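Local coordinates for diacylglycerol O-acyltransferase (Marinobacter hydrocarbonoclasticus, PDB 6CHJ), which probably catalyses acyl transfer from acyl-CoA to diacylglycerols, making triacylglycerols, and to fatty alcohols, making wax esters, at residues A272-Y277 with L408-T413; V310-L315 with W371-V376; Q27-P32 with R150-N155; W246-I251 with T260-V265. All coordinates share one frame; numbering follows the deposited sequence.

Contact 1: A272-Y277 with L408-T413; sequences AALRTY and LALNMT
The branched end of Leu-274 overlaps two side chains of strand 410-417, Leu-410 with one methyl and Met-412 with the other. Leu-274 CD2 lies 3.7 Å from Leu-410 CD2, and Leu-274 CD1 rests 4.2 Å from Met-412 SD. The fork of the helix leucine is thus shared between two strand residues two positions apart, both turned to the helix, with Asn-411 between them out of the contact. From the strand, both CB atoms point toward the helix. Leu-410 extends with CG anti to the backbone N (chi1 -179°), which carries its CD2 out to meet the leucine. Met-412 runs out almost straight as far as the sulfur and then bends at chi3, 101°, turning CE aside beyond the thioether. In both pairs the side chains slide past each other in opposite directions, touching alongside with no polar bond between the segments. The nearest CA atoms, those of Leu-274 and Leu-410, are 10.2 Å apart, and side chains fill the gap. Helix 262-280 here covers one face of the mixed sheet that includes strand 410-417. Leu-274 also reaches Val-376 of the adjoining strand 376-380 and Leu-315, while Met-438 of helix 437-453 touches both Ala-273 and Met-412, so a second helix joins this buried alpha/beta layer.

Contact 2: V310-L315 with W371-V376; sequences VILASL and WQTFNV
From Thr-373 to Val-376 the chain meets Leu-312 and Leu-315 in three steps as it runs into strand 376-380. Just ahead of them, Gln-372 holds the carbonyl of Phe-374: its NE2 donates to Phe-374 O at 2.7 Å, approaching nearly in line with the C=O bond. Thr-373 makes the first step: its CG2, anti to the backbone N, lies 3.6 Å from Leu-312 CD1, the two side chains crossing obliquely. Phe-374 follows, and its CD2 sits 3.9 Å from CD2 of the same leucine, whose side chain crosses the phenylalanine at about a right angle. One leucine fork thereby serves both residues. A chi1 of 56° puts CG of Phe-374 between the backbone N and the carbonyl carbon. Last comes Val-376, where CG1 makes a looser apolar contact with Leu-315 CD1 at 4.3 Å. No hydrogen bond crosses between the segments. Strand 290-294 lies between strands 310-314 and 376-380 in the sheet, and its Phe-292 meets the Phe-374 ring edge-to-face. Helix 345-365 packs on Leu-312 and Thr-373, whereas helix 262-280 packs on Leu-315 and Val-376.

Contact 3: Q27-P32 with R150-N155; sequences QLFSFP and RMLSEN
Phe-29 and Leu-152 both set CG anti to the carbonyl carbon and beside the backbone N (chi1 -55° and -58°), and with both CB atoms already directed across the contact this brings the two side chains together. Leu-152 CD2 approaches Phe-29 CE1 at 3.8 Å, close to the plane of the ring, so the methyl meets the rim of the phenylalanine and leaves its faces to other groups. The two side chains cross obliquely. The other branch of Leu-152 turns to Gln-27, two residues back on the same side of the strand, where CD1 lies 4.3 Å from NE2. That contact is only van der Waals: the polar partner of Gln-27 NE2 is Ala-148 O, in the last turn of helix 141-150, a hydrogen bond that ties the strand to the end of this helix. The helix begins at the last residue of the HHxxxDG motif characteristic of this acyltransferase superfamily. Phe-128 of strand 127-135 stacks on the Phe-29 ring, while the buried Leu-152 of the loop after helix 141-150 packs, like Phe-29, on Leu-395 of strand 393-401 and Trp-390 of strand 389-390, in the six-stranded sheet that holds strand 22-30.

Contact 4: W246-I251 with T260-V265; sequences WCLKRI and TTVNDV
Asp-264 OD2 accepts two hydrogen bonds from Thr-261, one from the backbone N at 3.0 Å and one from OG1 at 2.6 Å. The return bond, Asp-264 N to Thr-261 OG1 at 3.0 Å, completes a capping box at the start of helix 262-280. The two donors reach OD2 differently: the backbone N-H uses the anti lone pair, while the hydroxyl comes from above the carboxylate plane, 77° out of it. Thr-261 OG1 therefore donates and accepts at once, which fixes its rotation and supplies an acceptor to a first-turn N-H; the negative carboxylate beside the N-terminus of the helix would probably be stabilised by the helix dipole. This polar box faces away from the preceding helix, 248-258, which is joined to 262-280 by a very short link. The side facing that helix is apolar. Ile-251 CG2, anti to its backbone N, settles between two valines one helical turn apart, 3.9 Å from Val-265 CG1 and 4.0 Å from Val-262 CG1. Ile-251 and Val-265 slide past each other, whereas Ile-251 and Val-262 cross at about a right angle. Leu-446 of helix 437-453 touches both Ile-251 and Val-265, and Arg-250 makes salt bridges to Glu-443 and Glu-450 of that helix, so three helices meet here. Leu-248, at the first turn of its helix, swings its end inward and sets CD1 4.0 Å from Val-262 CG1, the methyl that also receives Ile-251.

Overall arrangement
Contacts 1, 2 and 3 are buried and contact 4 partly so. Contacts 1 and 2 belong to one core: their centres are about 12 Å apart, both reach the sheet containing strands 310-314, 376-380 and 410-417, and they touch directly, Leu-274 CD1 lying 3.5 Å from Leu-315 CD1. Contact 4 shares helix 262-280 with contact 1 but lies at the start of that helix, about 7 Å away between nearest atoms. Contact 3 belongs to the other six-stranded sheet, on the opposite side of the chain's centre from contact 2, their centres about 36 Å apart. All four meet mainly through apolar groups. Polar bonding within the segments differs: contact 4 has a helix cap, contact 2 a glutamine holding a loop peptide.

Contact 1: A272-Y277 with L408-T413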
loop_
_atom_site.group_PDB
_atom_site.type_symbol
_atom_site.label_atom_id
_atom_site.label_comp_id
_atom_site.label_asym_id
_atom_site.label_seq_id
_atom_site.Cartn_x
_atom_site.Cartn_y
_atom_site.Cartn_z
ATOM N N ALA B 272 31.678 7.798 -2.791
ATOM C CA ALA B 272 32.312 6.895 -1.827
ATOM C C ALA B 272 31.330 5.832 -1.343
ATOM O O ALA B 272 31.618 4.629 -1.416
ATOM C CB ALA B 272 32.880 7.682 -0.638
ATOM N N ALA B 273 30.149 6.259 -0.871
ATOM C CA ALA B 273 29.149 5.306 -0.385
ATOM C C ALA B 273 28.807 4.273 -1.450
ATOM O O ALA B 273 28.732 3.070 -1.159
ATOM C CB ALA B 273 27.887 6.039 0.082
ATOM N N LEU B 274 28.599 4.720 -2.695
ATOM C CA LEU B 274 28.253 3.781 -3.756
ATOM C C LEU B 274 29.384 2.800 -3.993
ATOM O O LEU B 274 29.148 1.612 -4.252
ATOM C CB LEU B 274 27.938 4.531 -5.050
ATOM C CG LEU B 274 26.547 5.148 -5.199
ATOM C CD1 LEU B 274 26.548 6.149 -6.334
ATOM C CD2 LEU B 274 25.468 4.058 -5.411
ATOM N N ARG B 275 30.624 3.295 -3.921
ATOM C CA ARG B 275 31.793 2.451 -4.109
ATOM C C ARG B 275 31.856 1.381 -3.028
ATOM O O ARG B 275 31.956 0.186 -3.329
ATOM C CB ARG B 275 33.055 3.323 -4.114
ATOM C CG ARG B 275 34.350 2.558 -4.286
ATOM C CD ARG B 275 35.552 3.488 -4.217
ATOM N NE ARG B 275 36.728 2.757 -3.769
ATOM C CZ ARG B 275 37.463 1.964 -4.543
ATOM N NH1 ARG B 275 37.177 1.832 -5.829
ATOM N NH2 ARG B 275 38.505 1.313 -4.029
ATOM N N THR B 276 31.773 1.791 -1.762
ATOM C CA THR B 276 31.807 0.820 -0.675
ATOM C C THR B 276 30.680 -0.194 -0.807
ATOM O O THR B 276 30.894 -1.403 -0.622
ATOM C CB THR B 276 31.715 1.529 0.679
ATOM O OG1 THR B 276 32.549 2.693 0.679
ATOM C CG2 THR B 276 32.165 0.590 1.808
ATOM N N TYR B 277 29.467 0.279 -1.140
ATOM C CA TYR B 277 28.329 -0.630 -1.214
ATOM C C TYR B 277 28.537 -1.698 -2.287
ATOM O O TYR B 277 28.255 -2.882 -2.057
ATOM C CB TYR B 277 27.033 0.148 -1.457
ATOM C CG TYR B 277 25.851 -0.782 -1.562
ATOM C CD1 TYR B 277 25.122 -1.138 -0.428
ATOM C CD2 TYR B 277 25.491 -1.349 -2.779
ATOM C CE1 TYR B 277 24.047 -2.012 -0.506
ATOM C CE2 TYR B 277 24.421 -2.235 -2.866
ATOM C CZ TYR B 277 23.706 -2.557 -1.729
ATOM O OH TYR B 277 22.655 -3.430 -1.811
ATOM N N LEU B 408 16.605 1.695 -12.697
ATOM C CA LEU B 408 17.144 2.684 -11.744
ATOM C C LEU B 408 16.685 2.263 -10.338
ATOM O O LEU B 408 15.827 2.890 -9.717
ATOM C CB LEU B 408 16.698 4.117 -12.065
ATOM C CG LEU B 408 17.241 4.720 -13.357
ATOM C CD1 LEU B 408 16.449 5.968 -13.793
ATOM C CD2 LEU B 408 18.735 5.032 -13.192
ATOM N N ALA B 409 17.292 1.197 -9.804
ATOM C CA ALA B 409 16.865 0.680 -8.506
ATOM C C ALA B 409 17.038 1.704 -7.389
ATOM O O ALA B 409 16.271 1.681 -6.416
ATOM C CB ALA B 409 17.623 -0.603 -8.170
ATOM N N LEU B 410 17.999 2.630 -7.523
ATOM C CA LEU B 410 18.383 3.533 -6.446
ATOM C C LEU B 410 18.222 4.979 -6.885
ATOM O O LEU B 410 18.650 5.357 -7.981
ATOM C CB LEU B 410 19.829 3.283 -6.009
ATOM C CG LEU B 410 20.430 4.115 -4.861
ATOM C CD1 LEU B 410 19.704 3.938 -3.519
ATOM C CD2 LEU B 410 21.892 3.770 -4.680
ATOM N N ASN B 411 17.597 5.786 -6.036
ATOM C CA ASN B 411 17.471 7.211 -6.284
ATOM C C ASN B 411 17.952 7.953 -5.044
ATOM O O ASN B 411 17.399 7.771 -3.950
ATOM C CB ASN B 411 16.031 7.585 -6.632
ATOM C CG ASN B 411 15.922 8.991 -7.161
ATOM O OD1 ASN B 411 16.347 9.938 -6.508
ATOM N ND2 ASN B 411 15.380 9.139 -8.362
ATOM N N MET B 412 18.990 8.763 -5.209
ATOM C CA MET B 412 19.582 9.504 -4.109
ATOM C C MET B 412 19.092 10.936 -4.197
ATOM O O MET B 412 19.312 11.608 -5.212
ATOM C CB MET B 412 21.105 9.453 -4.157
ATOM C CG MET B 412 21.700 8.047 -4.024
ATOM S SD MET B 412 23.508 8.039 -4.185
ATOM C CE MET B 412 24.054 7.929 -2.490
ATOM N N THR B 413 18.414 11.399 -3.155
ATOM C CA THR B 413 17.890 12.751 -3.181
ATOM C C THR B 413 18.347 13.521 -1.959
ATOM O O THR B 413 18.337 13.010 -0.832
ATOM C CB THR B 413 16.390 12.760 -3.270
ATOM O OG1 THR B 413 15.874 11.711 -2.436
ATOM C CG2 THR B 413 15.963 12.532 -4.709
#

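Contact 2: V310-L315 with W371-V376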
loop_
_atom_site.group_PDB
_atom_site.type_symbol
_atom_site.label_atom_id
_atom_site.label_comp_id
_atom_site.label_asym_id
_atom_site.label_seq_id
_atom_site.Cartn_x
_atom_site.Cartn_y
_atom_site.Cartn_z
ATOM N N VAL B 310 21.409 19.650 -16.827
ATOM C CA VAL B 310 21.596 18.256 -16.435
ATOM C C VAL B 310 23.034 17.836 -16.750
ATOM O O VAL B 310 23.476 17.912 -17.904
ATOM C CB VAL B 310 20.582 17.329 -17.128
ATOM C CG1 VAL B 310 21.126 15.917 -17.259
ATOM C CG2 VAL B 310 19.279 17.307 -16.361
ATOM N N ILE B 311 23.762 17.395 -15.720
ATOM C CA ILE B 311 25.142 16.936 -15.838
ATOM C C ILE B 311 25.157 15.413 -15.818
ATOM O O ILE B 311 24.499 14.790 -14.975
ATOM C CB ILE B 311 26.010 17.484 -14.691
ATOM C CG1 ILE B 311 25.984 19.018 -14.635
ATOM C CG2 ILE B 311 27.426 16.941 -14.791
ATOM C CD1 ILE B 311 26.066 19.702 -15.975
ATOM N N LEU B 312 25.915 14.808 -16.732
ATOM C CA LEU B 312 26.215 13.378 -16.678
ATOM C C LEU B 312 27.623 13.290 -16.093
ATOM O O LEU B 312 28.619 13.214 -16.818
ATOM C CB LEU B 312 26.107 12.731 -18.054
ATOM C CG LEU B 312 24.704 12.498 -18.650
ATOM C CD1 LEU B 312 24.803 12.031 -20.114
ATOM C CD2 LEU B 312 23.863 11.507 -17.822
ATOM N N ALA B 313 27.696 13.323 -14.761
ATOM C CA ALA B 313 28.945 13.417 -14.025
ATOM C C ALA B 313 29.433 12.028 -13.638
ATOM O O ALA B 313 28.686 11.236 -13.050
ATOM C CB ALA B 313 28.781 14.279 -12.772
ATOM N N SER B 314 30.681 11.736 -13.987
ATOM C CA SER B 314 31.324 10.516 -13.534
ATOM C C SER B 314 31.503 10.570 -12.028
ATOM O O SER B 314 31.928 11.591 -11.479
ATOM C CB SER B 314 32.687 10.340 -14.203
ATOM O OG SER B 314 33.548 9.530 -13.410
ATOM N N LEU B 315 31.180 9.459 -11.360
ATOM C CA LEU B 315 31.407 9.379 -9.924
ATOM C C LEU B 315 32.796 8.857 -9.569
ATOM O O LEU B 315 33.201 8.976 -8.402
ATOM C CB LEU B 315 30.321 8.511 -9.276
ATOM C CG LEU B 315 28.948 9.209 -9.306
ATOM C CD1 LEU B 315 27.887 8.402 -8.610
ATOM C CD2 LEU B 315 29.030 10.594 -8.717
ATOM N N TRP B 371 22.996 1.842 -23.843
ATOM C CA TRP B 371 22.463 3.201 -23.785
ATOM C C TRP B 371 22.094 3.636 -22.361
ATOM O O TRP B 371 21.501 4.706 -22.198
ATOM C CB TRP B 371 21.235 3.353 -24.719
ATOM C CG TRP B 371 21.573 3.356 -26.219
ATOM C CD1 TRP B 371 22.822 3.456 -26.776
ATOM C CD2 TRP B 371 20.653 3.239 -27.331
ATOM N NE1 TRP B 371 22.737 3.399 -28.142
ATOM C CE2 TRP B 371 21.424 3.266 -28.515
ATOM C CE3 TRP B 371 19.264 3.111 -27.438
ATOM C CZ2 TRP B 371 20.850 3.175 -29.791
ATOM C CZ3 TRP B 371 18.695 3.019 -28.717
ATOM C CH2 TRP B 371 19.492 3.056 -29.869
ATOM N N GLN B 372 22.434 2.837 -21.337
ATOM C CA GLN B 372 22.023 3.148 -19.966
ATOM C C GLN B 372 22.350 4.595 -19.584
ATOM O O GLN B 372 21.522 5.276 -18.972
ATOM C CB GLN B 372 22.673 2.163 -18.984
ATOM C CG GLN B 372 22.487 2.511 -17.498
ATOM C CD GLN B 372 21.110 2.154 -16.969
ATOM O OE1 GLN B 372 20.608 1.052 -17.205
ATOM N NE2 GLN B 372 20.481 3.096 -16.262
ATOM N N THR B 373 23.559 5.070 -19.931
ATOM C CA THR B 373 23.967 6.477 -19.860
ATOM C C THR B 373 24.167 6.998 -18.433
ATOM O O THR B 373 24.999 7.881 -18.194
ATOM C CB THR B 373 22.950 7.363 -20.599
ATOM O OG1 THR B 373 22.658 6.796 -21.883
ATOM C CG2 THR B 373 23.477 8.777 -20.779
ATOM N N PHE B 374 23.393 6.509 -17.473
ATOM C CA PHE B 374 23.688 6.861 -16.099
ATOM C C PHE B 374 23.194 5.747 -15.200
ATOM O O PHE B 374 22.217 5.063 -15.507
ATOM C CB PHE B 374 23.101 8.227 -15.688
ATOM C CG PHE B 374 21.613 8.355 -15.886
ATOM C CD1 PHE B 374 20.736 8.008 -14.868
ATOM C CD2 PHE B 374 21.094 8.874 -17.075
ATOM C CE1 PHE B 374 19.355 8.141 -15.037
ATOM C CE2 PHE B 374 19.717 9.018 -17.255
ATOM C CZ PHE B 374 18.842 8.649 -16.231
ATOM N N ASN B 375 23.900 5.556 -14.094
ATOM C CA ASN B 375 23.576 4.456 -13.209
ATOM C C ASN B 375 22.665 4.869 -12.071
ATOM O O ASN B 375 22.011 3.999 -11.488
ATOM C CB ASN B 375 24.862 3.840 -12.656
ATOM C CG ASN B 375 25.832 3.424 -13.763
ATOM O OD1 ASN B 375 26.646 4.226 -14.220
ATOM N ND2 ASN B 375 25.745 2.169 -14.187
ATOM N N VAL B 376 22.557 6.167 -11.782
ATOM C CA VAL B 376 21.779 6.627 -10.637
ATOM C C VAL B 376 21.468 8.110 -10.807
ATOM O O VAL B 376 22.209 8.842 -11.465
ATOM C CB VAL B 376 22.560 6.337 -9.329
ATOM C CG1 VAL B 376 23.953 6.972 -9.387
ATOM C CG2 VAL B 376 21.787 6.807 -8.109
#

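Contact 3: Q27-P32 with R150-N155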
loop_
_atom_site.group_PDB
_atom_site.type_symbol
_atom_site.label_atom_id
_atom_site.label_comp_id
_atom_site.label_asym_id
_atom_site.label_seq_id
_atom_site.Cartn_x
_atom_site.Cartn_y
_atom_site.Cartn_z
ATOM N N GLN B 27 9.208 14.300 7.515
ATOM C CA GLN B 27 9.499 15.395 8.433
ATOM C C GLN B 27 9.508 14.877 9.862
ATOM O O GLN B 27 8.567 14.207 10.293
ATOM C CB GLN B 27 8.458 16.501 8.296
ATOM C CG GLN B 27 8.634 17.325 7.047
ATOM C CD GLN B 27 7.479 18.242 6.851
ATOM O OE1 GLN B 27 6.377 17.953 7.324
ATOM N NE2 GLN B 27 7.706 19.365 6.177
ATOM N N LEU B 28 10.562 15.193 10.594
ATOM C CA LEU B 28 10.724 14.774 11.974
ATOM C C LEU B 28 10.659 16.002 12.870
ATOM O O LEU B 28 11.350 16.992 12.612
ATOM C CB LEU B 28 12.052 14.050 12.136
ATOM C CG LEU B 28 12.493 13.681 13.539
ATOM C CD1 LEU B 28 11.708 12.455 14.025
ATOM C CD2 LEU B 28 13.995 13.428 13.511
ATOM N N PHE B 29 9.807 15.957 13.898
ATOM C CA PHE B 29 9.638 17.074 14.816
ATOM C C PHE B 29 9.929 16.646 16.245
ATOM O O PHE B 29 9.927 15.461 16.582
ATOM C CB PHE B 29 8.231 17.660 14.805
ATOM C CG PHE B 29 7.739 18.087 13.464
ATOM C CD1 PHE B 29 7.888 19.397 13.044
ATOM C CD2 PHE B 29 7.051 17.201 12.657
ATOM C CE1 PHE B 29 7.391 19.820 11.805
ATOM C CE2 PHE B 29 6.563 17.606 11.429
ATOM C CZ PHE B 29 6.739 18.924 10.999
ATOM N N SER B 30 10.169 17.640 17.089
ATOM C CA SER B 30 10.208 17.428 18.525
ATOM C C SER B 30 8.893 17.902 19.133
ATOM O O SER B 30 8.199 18.754 18.558
ATOM C CB SER B 30 11.394 18.158 19.154
ATOM O OG SER B 30 12.566 17.377 19.029
ATOM N N PHE B 31 8.530 17.307 20.270
ATOM C CA PHE B 31 7.400 17.826 21.031
ATOM C C PHE B 31 7.617 19.314 21.299
ATOM O O PHE B 31 8.722 19.706 21.707
ATOM C CB PHE B 31 7.239 17.106 22.373
ATOM C CG PHE B 31 6.532 15.777 22.302
ATOM C CD1 PHE B 31 6.445 15.066 21.106
ATOM C CD2 PHE B 31 5.974 15.218 23.458
ATOM C CE1 PHE B 31 5.819 13.825 21.060
ATOM C CE2 PHE B 31 5.343 13.979 23.416
ATOM C CZ PHE B 31 5.261 13.286 22.211
ATOM N N PRO B 32 6.613 20.167 21.093
ATOM C CA PRO B 32 6.772 21.572 21.494
ATOM C C PRO B 32 7.018 21.641 22.995
ATOM O O PRO B 32 6.537 20.796 23.758
ATOM C CB PRO B 32 5.439 22.228 21.101
ATOM C CG PRO B 32 4.716 21.203 20.231
ATOM C CD PRO B 32 5.235 19.858 20.676
ATOM N N ARG B 150 6.842 25.657 3.136
ATOM C CA ARG B 150 5.889 26.762 3.215
ATOM C C ARG B 150 4.824 26.526 4.285
ATOM O O ARG B 150 4.331 27.483 4.897
ATOM C CB ARG B 150 5.237 26.974 1.844
ATOM C CG ARG B 150 4.393 28.234 1.732
ATOM C CD ARG B 150 4.176 28.645 0.275
ATOM N NE ARG B 150 3.357 27.681 -0.457
ATOM C CZ ARG B 150 2.028 27.723 -0.519
ATOM N NH1 ARG B 150 1.363 28.688 0.110
ATOM N NH2 ARG B 150 1.363 26.800 -1.208
ATOM N N MET B 151 4.467 25.261 4.529
ATOM C CA MET B 151 3.547 24.891 5.600
ATOM C C MET B 151 4.052 25.286 6.983
ATOM O O MET B 151 3.267 25.263 7.939
ATOM C CB MET B 151 3.295 23.375 5.561
ATOM C CG MET B 151 2.011 22.936 6.251
ATOM S SD MET B 151 2.089 21.327 7.079
ATOM C CE MET B 151 3.612 21.439 8.019
ATOM N N LEU B 152 5.326 25.639 7.121
ATOM C CA LEU B 152 5.911 25.938 8.418
ATOM C C LEU B 152 6.156 27.438 8.551
ATOM O O LEU B 152 5.975 28.214 7.608
ATOM C CB LEU B 152 7.212 25.154 8.613
ATOM C CG LEU B 152 7.184 23.627 8.524
ATOM C CD1 LEU B 152 8.536 23.118 8.026
ATOM C CD2 LEU B 152 6.842 22.997 9.855
ATOM N N SER B 153 6.578 27.841 9.746
ATOM C CA SER B 153 6.886 29.232 10.022
ATOM C C SER B 153 8.174 29.304 10.832
ATOM O O SER B 153 8.607 28.321 11.443
ATOM C CB SER B 153 5.736 29.918 10.769
ATOM O OG SER B 153 6.029 31.274 11.043
ATOM N N GLU B 154 8.785 30.493 10.834
ATOM C CA GLU B 154 10.007 30.714 11.598
ATOM C C GLU B 154 9.754 30.997 13.074
ATOM O O GLU B 154 10.659 30.784 13.888
ATOM C CB GLU B 154 10.814 31.863 10.979
ATOM C CG GLU B 154 11.740 31.414 9.850
ATOM C CD GLU B 154 12.400 32.573 9.116
ATOM O OE1 GLU B 154 11.889 32.979 8.046
ATOM O OE2 GLU B 154 13.445 33.066 9.603
ATOM N N ASN B 155 8.543 31.435 13.445
ATOM C CA ASN B 155 8.259 31.838 14.822
ATOM C C ASN B 155 7.795 30.642 15.646
ATOM O O ASN B 155 6.730 30.086 15.360
ATOM C CB ASN B 155 7.199 32.935 14.852
ATOM C CG ASN B 155 6.716 33.258 16.267
ATOM O OD1 ASN B 155 7.483 33.204 17.229
ATOM N ND2 ASN B 155 5.439 33.603 16.392
#

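Contact 4: W246-I251 with T260-V265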
loop_
_atom_site.group_PDB
_atom_site.type_symbol
_atom_site.label_atom_id
_atom_site.label_comp_id
_atom_site.label_asym_id
_atom_site.label_seq_id
_atom_site.Cartn_x
_atom_site.Cartn_y
_atom_site.Cartn_z
ATOM N N TRP B 246 23.713 15.307 7.984
ATOM C CA TRP B 246 25.124 15.576 8.238
ATOM C C TRP B 246 25.321 17.074 8.425
ATOM O O TRP B 246 24.733 17.877 7.691
ATOM C CB TRP B 246 26.020 15.072 7.090
ATOM C CG TRP B 246 26.310 13.586 7.120
ATOM C CD1 TRP B 246 27.385 12.987 7.660
ATOM C CD2 TRP B 246 25.506 12.535 6.560
ATOM N NE1 TRP B 246 27.326 11.625 7.466
ATOM C CE2 TRP B 246 26.169 11.322 6.811
ATOM C CE3 TRP B 246 24.290 12.509 5.877
ATOM C CZ2 TRP B 246 25.655 10.085 6.418
ATOM C CZ3 TRP B 246 23.775 11.278 5.484
ATOM C CH2 TRP B 246 24.455 10.084 5.759
ATOM N N CYS B 247 26.167 17.453 9.387
ATOM C CA CYS B 247 26.309 18.869 9.708
ATOM C C CYS B 247 27.028 19.610 8.592
ATOM O O CYS B 247 28.076 19.170 8.112
ATOM C CB CYS B 247 27.063 19.078 11.017
ATOM S SG CYS B 247 27.413 20.851 11.248
ATOM N N LEU B 248 26.480 20.763 8.213
ATOM C CA LEU B 248 27.017 21.540 7.098
ATOM C C LEU B 248 28.457 22.002 7.357
ATOM O O LEU B 248 29.342 21.782 6.520
ATOM C CB LEU B 248 26.106 22.738 6.834
ATOM C CG LEU B 248 26.054 23.365 5.451
ATOM C CD1 LEU B 248 26.307 22.322 4.371
ATOM C CD2 LEU B 248 24.707 24.056 5.260
ATOM N N LYS B 249 28.719 22.656 8.500
ATOM C CA LYS B 249 30.060 23.218 8.692
ATOM C C LYS B 249 31.110 22.128 8.796
ATOM O O LYS B 249 32.268 22.342 8.410
ATOM C CB LYS B 249 30.124 24.151 9.915
ATOM C CG LYS B 249 31.585 24.503 10.348
ATOM C CD LYS B 249 32.432 25.184 9.215
ATOM C CE LYS B 249 33.956 25.006 9.440
ATOM N NZ LYS B 249 34.802 25.389 8.261
ATOM N N ARG B 250 30.726 20.946 9.270
ATOM C CA ARG B 250 31.622 19.806 9.119
ATOM C C ARG B 250 32.008 19.617 7.656
ATOM O O ARG B 250 33.179 19.391 7.334
ATOM C CB ARG B 250 30.963 18.544 9.676
ATOM C CG ARG B 250 31.736 17.288 9.411
ATOM C CD ARG B 250 31.161 16.069 10.161
ATOM N NE ARG B 250 32.011 14.907 9.896
ATOM C CZ ARG B 250 31.602 13.646 9.854
ATOM N NH1 ARG B 250 30.325 13.345 10.062
ATOM N NH2 ARG B 250 32.488 12.681 9.605
ATOM N N ILE B 251 31.042 19.766 6.750
ATOM C CA ILE B 251 31.299 19.568 5.327
ATOM C C ILE B 251 32.015 20.776 4.732
ATOM O O ILE B 251 32.855 20.638 3.836
ATOM C CB ILE B 251 29.967 19.268 4.603
ATOM C CG1 ILE B 251 29.525 17.828 4.849
ATOM C CG2 ILE B 251 30.037 19.554 3.114
ATOM C CD1 ILE B 251 28.139 17.528 4.255
ATOM N N THR B 260 37.239 22.936 -2.542
ATOM C CA THR B 260 36.086 22.511 -3.328
ATOM C C THR B 260 34.827 23.167 -2.778
ATOM O O THR B 260 34.870 23.888 -1.780
ATOM C CB THR B 260 35.922 20.989 -3.322
ATOM O OG1 THR B 260 35.526 20.561 -2.010
ATOM C CG2 THR B 260 37.223 20.282 -3.761
ATOM N N THR B 261 33.702 22.913 -3.453
ATOM C CA THR B 261 32.395 23.436 -3.074
ATOM C C THR B 261 31.667 22.432 -2.190
ATOM O O THR B 261 32.098 21.286 -2.032
ATOM C CB THR B 261 31.537 23.725 -4.302
ATOM O OG1 THR B 261 31.044 22.485 -4.815
ATOM C CG2 THR B 261 32.341 24.408 -5.393
ATOM N N VAL B 262 30.546 22.867 -1.603
ATOM C CA VAL B 262 29.717 21.934 -0.841
ATOM C C VAL B 262 29.147 20.859 -1.759
ATOM O O VAL B 262 29.230 19.661 -1.462
ATOM C CB VAL B 262 28.599 22.669 -0.078
ATOM C CG1 VAL B 262 27.702 21.652 0.636
ATOM C CG2 VAL B 262 29.196 23.630 0.955
ATOM N N ASN B 263 28.595 21.269 -2.906
ATOM C CA ASN B 263 28.035 20.306 -3.852
ATOM C C ASN B 263 29.044 19.227 -4.229
ATOM O O ASN B 263 28.669 18.066 -4.432
ATOM C CB ASN B 263 27.533 21.019 -5.106
ATOM C CG ASN B 263 26.036 21.252 -5.080
ATOM O OD1 ASN B 263 25.300 20.749 -5.936
ATOM N ND2 ASN B 263 25.570 22.016 -4.090
ATOM N N ASP B 264 30.328 19.591 -4.346
ATOM C CA ASP B 264 31.346 18.602 -4.693
ATOM C C ASP B 264 31.483 17.558 -3.592
ATOM O O ASP B 264 31.488 16.352 -3.864
ATOM C CB ASP B 264 32.700 19.278 -4.940
ATOM C CG ASP B 264 32.677 20.247 -6.109
ATOM O OD1 ASP B 264 32.218 19.860 -7.208
ATOM O OD2 ASP B 264 33.115 21.403 -5.922
ATOM N N VAL B 265 31.608 18.001 -2.338
ATOM C CA VAL B 265 31.826 17.053 -1.248
ATOM C C VAL B 265 30.646 16.089 -1.126
ATOM O O VAL B 265 30.825 14.873 -0.970
ATOM C CB VAL B 265 32.078 17.801 0.075
ATOM C CG1 VAL B 265 32.125 16.806 1.239
ATOM C CG2 VAL B 265 33.359 18.629 -0.005
#